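Local coordinates for Two-component insecticidal protein 16 kDa unit (Alcaligenes faecalis, PDB 5V3S), which serves as the 16 kDa aegerolysin-family component of a two-component insecticidal protein that kills corn rootworm, at residues R14-W19 with W40-V45; W101-P104 with S108-D111. All coordinates share one frame; numbering follows the deposited sequence.

Contact 1: residues R14-W19 with W40-V45; sequences RAYAQW and WGKFHV
Tyr16 turns its ring beside its own backbone N, with CG anti to the carbonyl carbon (chi1 -76°), which brings the phenol oxygen within reach of Lys42. Lys42 starts from the more congested first torsion, CG lying between backbone N and carbonyl carbon (chi1 64°), and from CG onward its chain is fully extended. The lysine therefore uses its whole length to carry the ammonium group to the phenol, although the two backbones stay well apart. The resulting bond runs from Lys42 NZ to Tyr16 OH, at 2.9 Å. The ammonium nitrogen meets the phenol oxygen at a CZ-OH...NZ angle of about 113°, a bent approach in keeping with an oxygen acceptor of this kind. Lys42 also touches ring carbons at and next to the hydroxyl: NZ lies 3.6 Å from Tyr16 CZ, and CE lies 3.8 Å from Tyr16 CE1. The two side chains meet slantwise, and the remainder of each segment contributes almost nothing to the area buried.

Both polar ends are held by several bonds. Lys42 NZ has a salt bridge to Glu77 OE1 and a bond to Lys49 O, while Tyr16 OH is also hydrogen-bonded to Asp50. The carboxylates of Glu77 and Asp50 would probably favour a charged Lys42.

Tyr16 belongs to the last part of helix 10-16, shortly before strand 19-27. Strand 68-74 lies between that strand and strand 40-44 in the six-stranded mixed sheet, so the phenol-ammonium bond ties the N-terminal helix to strand 40-44, two places across the sheet from strand 19-27. On strand 40-44 itself, Lys42 makes backbone bonds with Cys74 of strand 68-74, and Phe43 makes them with Ile53 of strand 52-53, on the other flank.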
loop_
_atom_site.group_PDB
_atom_site.type_symbol
_atom_site.label_atom_id
_atom_site.label_comp_id
_atom_site.label_asym_id
_atom_site.label_seq_id
_atom_site.Cartn_x
_atom_site.Cartn_y
_atom_site.Cartn_z
ATOM N N ARG A 14 -15.577 -3.106 16.162
ATOM C CA ARG A 14 -15.221 -4.460 15.738
ATOM C C ARG A 14 -14.509 -4.503 14.389
ATOM O O ARG A 14 -13.363 -4.890 14.302
ATOM C CB ARG A 14 -16.498 -5.304 15.672
ATOM C CG ARG A 14 -16.372 -6.714 15.125
ATOM C CD ARG A 14 -17.686 -7.487 15.315
ATOM N NE ARG A 14 -18.743 -7.095 14.374
ATOM C CZ ARG A 14 -19.847 -6.384 14.652
ATOM N NH1 ARG A 14 -20.124 -5.944 15.885
ATOM N NH2 ARG A 14 -20.704 -6.113 13.666
ATOM N N ALA A 15 -15.227 -4.108 13.347
ATOM C CA ALA A 15 -14.713 -4.019 11.982
ATOM C C ALA A 15 -13.417 -3.209 11.851
ATOM O O ALA A 15 -12.602 -3.476 10.960
ATOM C CB ALA A 15 -15.797 -3.437 11.082
ATOM N N TYR A 16 -13.225 -2.227 12.719
ATOM C CA TYR A 16 -12.073 -1.310 12.613
ATOM C C TYR A 16 -10.855 -1.936 13.246
ATOM O O TYR A 16 -9.727 -1.444 13.088
ATOM C CB TYR A 16 -12.343 0.053 13.261
ATOM C CG TYR A 16 -13.224 0.990 12.488
ATOM C CD1 TYR A 16 -13.886 0.572 11.358
ATOM C CD2 TYR A 16 -13.385 2.318 12.889
ATOM C CE1 TYR A 16 -14.713 1.436 10.674
ATOM C CE2 TYR A 16 -14.251 3.161 12.219
ATOM C CZ TYR A 16 -14.876 2.719 11.107
ATOM O OH TYR A 16 -15.716 3.545 10.417
ATOM N N ALA A 17 -11.079 -3.045 13.947
ATOM C CA ALA A 17 -10.009 -3.718 14.632
ATOM C C ALA A 17 -9.019 -4.378 13.671
ATOM O O ALA A 17 -7.936 -4.725 14.087
ATOM C CB ALA A 17 -10.590 -4.737 15.599
ATOM N N GLN A 18 -9.420 -4.617 12.423
ATOM C CA GLN A 18 -8.481 -5.057 11.357
ATOM C C GLN A 18 -8.212 -3.848 10.458
ATOM O O GLN A 18 -9.135 -3.227 9.922
ATOM C CB GLN A 18 -9.067 -6.226 10.589
ATOM C CG GLN A 18 -8.190 -6.715 9.451
ATOM C CD GLN A 18 -6.783 -7.057 9.944
ATOM O OE1 GLN A 18 -6.025 -6.180 10.351
ATOM N NE2 GLN A 18 -6.507 -8.348 10.053
ATOM N N TRP A 19 -6.945 -3.433 10.382
ATOM C CA TRP A 19 -6.652 -2.183 9.731
ATOM C C TRP A 19 -5.189 -2.248 9.297
ATOM O O TRP A 19 -4.382 -3.052 9.828
ATOM C CB TRP A 19 -6.872 -0.973 10.628
ATOM C CG TRP A 19 -5.934 -0.979 11.809
ATOM C CD1 TRP A 19 -6.130 -1.637 13.004
ATOM C CD2 TRP A 19 -4.649 -0.325 11.915
ATOM N NE1 TRP A 19 -5.053 -1.432 13.833
ATOM C CE2 TRP A 19 -4.126 -0.637 13.189
ATOM C CE3 TRP A 19 -3.879 0.444 11.041
ATOM C CZ2 TRP A 19 -2.889 -0.170 13.630
ATOM C CZ3 TRP A 19 -2.634 0.940 11.489
ATOM C CH2 TRP A 19 -2.144 0.629 12.755
ATOM N N TRP A 40 -12.447 -6.711 -0.072
ATOM C CA TRP A 40 -13.123 -6.547 1.229
ATOM C C TRP A 40 -12.626 -5.294 1.903
ATOM O O TRP A 40 -11.426 -4.937 1.764
ATOM C CB TRP A 40 -12.816 -7.722 2.126
ATOM C CG TRP A 40 -13.354 -8.989 1.621
ATOM C CD1 TRP A 40 -12.697 -9.910 0.896
ATOM C CD2 TRP A 40 -14.700 -9.509 1.818
ATOM N NE1 TRP A 40 -13.520 -10.966 0.596
ATOM C CE2 TRP A 40 -14.755 -10.753 1.152
ATOM C CE3 TRP A 40 -15.836 -9.036 2.474
ATOM C CZ2 TRP A 40 -15.919 -11.540 1.104
ATOM C CZ3 TRP A 40 -17.026 -9.848 2.465
ATOM C CH2 TRP A 40 -17.037 -11.081 1.771
ATOM N N GLY A 41 -13.515 -4.675 2.666
ATOM C CA GLY A 41 -13.276 -3.494 3.420
ATOM C C GLY A 41 -13.409 -2.211 2.660
ATOM O O GLY A 41 -14.007 -2.149 1.565
ATOM N N LYS A 42 -12.825 -1.161 3.217
ATOM C CA LYS A 42 -12.885 0.147 2.630
ATOM C C LYS A 42 -11.540 0.881 2.711
ATOM O O LYS A 42 -10.700 0.530 3.512
ATOM C CB LYS A 42 -13.949 1.012 3.359
ATOM C CG LYS A 42 -13.617 1.269 4.818
ATOM C CD LYS A 42 -14.765 2.083 5.513
ATOM C CE LYS A 42 -14.443 2.342 6.997
ATOM N NZ LYS A 42 -15.558 3.161 7.585
ATOM N N PHE A 43 -11.325 1.817 1.812
ATOM C CA PHE A 43 -10.231 2.724 1.901
ATOM C C PHE A 43 -10.757 3.921 2.668
ATOM O O PHE A 43 -11.962 4.193 2.662
ATOM C CB PHE A 43 -9.745 3.188 0.504
ATOM C CG PHE A 43 -8.897 2.146 -0.271
ATOM C CD1 PHE A 43 -7.723 1.700 0.218
ATOM C CD2 PHE A 43 -9.270 1.768 -1.533
ATOM C CE1 PHE A 43 -6.962 0.789 -0.470
ATOM C CE2 PHE A 43 -8.508 0.884 -2.261
ATOM C CZ PHE A 43 -7.344 0.391 -1.715
ATOM N N HIS A 44 -9.841 4.643 3.289
ATOM C CA HIS A 44 -10.153 5.836 4.046
ATOM C C HIS A 44 -8.919 6.727 4.256
ATOM O O HIS A 44 -7.720 6.311 4.148
ATOM C CB HIS A 44 -10.809 5.524 5.431
ATOM C CG HIS A 44 -9.892 4.811 6.344
ATOM N ND1 HIS A 44 -8.969 5.494 7.128
ATOM C CD2 HIS A 44 -9.651 3.510 6.534
ATOM C CE1 HIS A 44 -8.235 4.629 7.776
ATOM N NE2 HIS A 44 -8.617 3.417 7.424
ATOM N N VAL A 45 -9.265 7.957 4.599
ATOM C CA VAL A 45 -8.274 9.016 4.825
ATOM C C VAL A 45 -7.437 8.530 5.984
ATOM O O VAL A 45 -7.984 8.079 7.019
ATOM C CB VAL A 45 -8.934 10.422 5.119
ATOM C CG1 VAL A 45 -7.872 11.431 5.558
ATOM C CG2 VAL A 45 -9.696 10.928 3.913
#

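Contact 2: residues W101-P104 with S108-D111; sequences WDCP and SNSD
Backbone bonding between Asp102 and Ser110 joins strands 94-103 and 110-115, the two arms of a beta hairpin. These residues form an antiparallel hydrogen-bonded pair, with Asp102 N to Ser110 O at 2.8 Å and Ser110 N to Asp102 O at 2.9 Å, both nearly straight at hydrogen. Trp101 and Asp111 follow as a non-hydrogen-bonded pair. Weaker CA-H...O contacts supplement these bonds: Trp101 CA lies 3.4 Å from Ser110 O, and Asn109 CA 3.5 Å from Asp102 O, so each carbonyl of the bonded pair meets a second, softer donor.

Close packing continues toward the turn. With Asn109 CG set beside its backbone N (chi1 -65°), the amide is placed so that OD1 comes 3.2 Å from Cys103 CB; the amide nitrogen ND2 instead bonds to Gly133 O and Pro131 O. Pro104 rests its ring carbon CD 3.5 Å from Ser108 O.

Water completes the polar links on the face carrying Asp102 and Ser110. One molecule accepts from Ser110 OG at 2.7 Å and donates to Ser108 O and, at a longer 3.2 Å, to Asp102 OD2.

One step nearer the turn, Pro104 has no backbone N-H to offer, so the Asp102-Ser110 bonding is not repeated opposite Ser108. There the water bridges Asp102 to Ser108 and Ser110, while Asn109 ND2 anchors the approach to strand 110-115 to the 131-133 loop.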
loop_
_atom_site.group_PDB
_atom_site.type_symbol
_atom_site.label_atom_id
_atom_site.label_comp_id
_atom_site.label_asym_id
_atom_site.label_seq_id
_atom_site.Cartn_x
_atom_site.Cartn_y
_atom_site.Cartn_z
ATOM N N TRP A 101 -2.533 -7.423 -0.198
ATOM C CA TRP A 101 -2.689 -7.803 1.198
ATOM C C TRP A 101 -4.045 -8.535 1.387
ATOM O O TRP A 101 -4.976 -8.329 0.639
ATOM C CB TRP A 101 -2.595 -6.568 2.109
ATOM C CG TRP A 101 -3.718 -5.605 1.922
ATOM C CD1 TRP A 101 -4.918 -5.618 2.568
ATOM C CD2 TRP A 101 -3.788 -4.506 1.006
ATOM N NE1 TRP A 101 -5.714 -4.635 2.127
ATOM C CE2 TRP A 101 -5.047 -3.920 1.158
ATOM C CE3 TRP A 101 -2.874 -3.902 0.141
ATOM C CZ2 TRP A 101 -5.455 -2.810 0.405
ATOM C CZ3 TRP A 101 -3.288 -2.823 -0.611
ATOM C CH2 TRP A 101 -4.540 -2.255 -0.433
ATOM N N ASP A 102 -4.077 -9.421 2.374
ATOM C CA ASP A 102 -5.281 -10.121 2.716
ATOM C C ASP A 102 -5.242 -10.200 4.198
ATOM O O ASP A 102 -4.420 -10.911 4.747
ATOM C CB ASP A 102 -5.332 -11.478 2.011
ATOM C CG ASP A 102 -6.606 -12.234 2.365
ATOM O OD1 ASP A 102 -7.615 -11.566 2.672
ATOM O OD2 ASP A 102 -6.576 -13.467 2.348
ATOM N N CYS A 103 -6.035 -9.363 4.849
ATOM C CA CYS A 103 -6.086 -9.218 6.281
ATOM C C CYS A 103 -7.547 -9.435 6.727
ATOM O O CYS A 103 -8.328 -8.489 6.900
ATOM C CB CYS A 103 -5.622 -7.830 6.667
ATOM S SG CYS A 103 -4.038 -7.424 5.885
ATOM N N PRO A 104 -7.901 -10.695 6.877
ATOM C CA PRO A 104 -9.287 -11.113 7.072
ATOM C C PRO A 104 -9.760 -10.888 8.495
ATOM O O PRO A 104 -8.937 -10.732 9.383
ATOM C CB PRO A 104 -9.223 -12.577 6.805
ATOM C CG PRO A 104 -7.904 -12.970 7.381
ATOM C CD PRO A 104 -6.970 -11.831 6.962
ATOM N N SER A 108 -5.401 -15.435 9.248
ATOM C CA SER A 108 -4.052 -14.890 9.353
ATOM C C SER A 108 -3.833 -13.865 8.241
ATOM O O SER A 108 -4.242 -14.094 7.090
ATOM C CB SER A 108 -3.002 -15.996 9.263
ATOM O OG SER A 108 -3.435 -17.041 8.412
ATOM N N ASN A 109 -3.230 -12.744 8.623
ATOM C CA ASN A 109 -2.768 -11.691 7.682
ATOM C C ASN A 109 -1.771 -12.317 6.738
ATOM O O ASN A 109 -0.926 -13.134 7.178
ATOM C CB ASN A 109 -2.075 -10.546 8.462
ATOM C CG ASN A 109 -2.999 -9.789 9.395
ATOM O OD1 ASN A 109 -4.084 -9.331 9.008
ATOM N ND2 ASN A 109 -2.544 -9.573 10.623
ATOM N N SER A 110 -1.865 -11.978 5.439
ATOM C CA SER A 110 -0.788 -12.207 4.516
ATOM C C SER A 110 -0.621 -11.000 3.572
ATOM O O SER A 110 -1.535 -10.158 3.397
ATOM C CB SER A 110 -1.023 -13.455 3.673
ATOM O OG SER A 110 -2.055 -13.260 2.701
ATOM N N ASP A 111 0.550 -10.932 2.982
ATOM C CA ASP A 111 0.734 -9.944 1.877
ATOM C C ASP A 111 1.723 -10.424 0.867
ATOM O O ASP A 111 2.258 -11.554 0.942
ATOM C CB ASP A 111 1.086 -8.596 2.500
ATOM C CG ASP A 111 2.545 -8.514 3.015
ATOM O OD1 ASP A 111 3.369 -9.515 2.832
ATOM O OD2 ASP A 111 2.817 -7.414 3.587
HETATM O O HOH W 1 -4.048 -14.500 4.107
#

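How the contacts relate
Contact 1 closes before contact 2 opens along the chain, and their centres lie about 13 Å apart. Strand 40-44 of contact 1 belongs to the six-stranded mixed sheet, whereas contact 2 joins strands 94-103 and 110-115, the latter an edge strand of the five-stranded antiparallel sheet. The two sheets pack as the aegerolysin beta-sandwich, and the contacts meet across it: Phe43 CE1 lies 3.9 Å from Trp101 CH2. Near the start of strand 19-27, Gln18 reaches the hairpin, its CG 3.1 Å from Cys103 O. Through Gln18, the link between helix 10-16 and strand 19-27 touches the second sheet, connecting both contacts at one end of the sandwich.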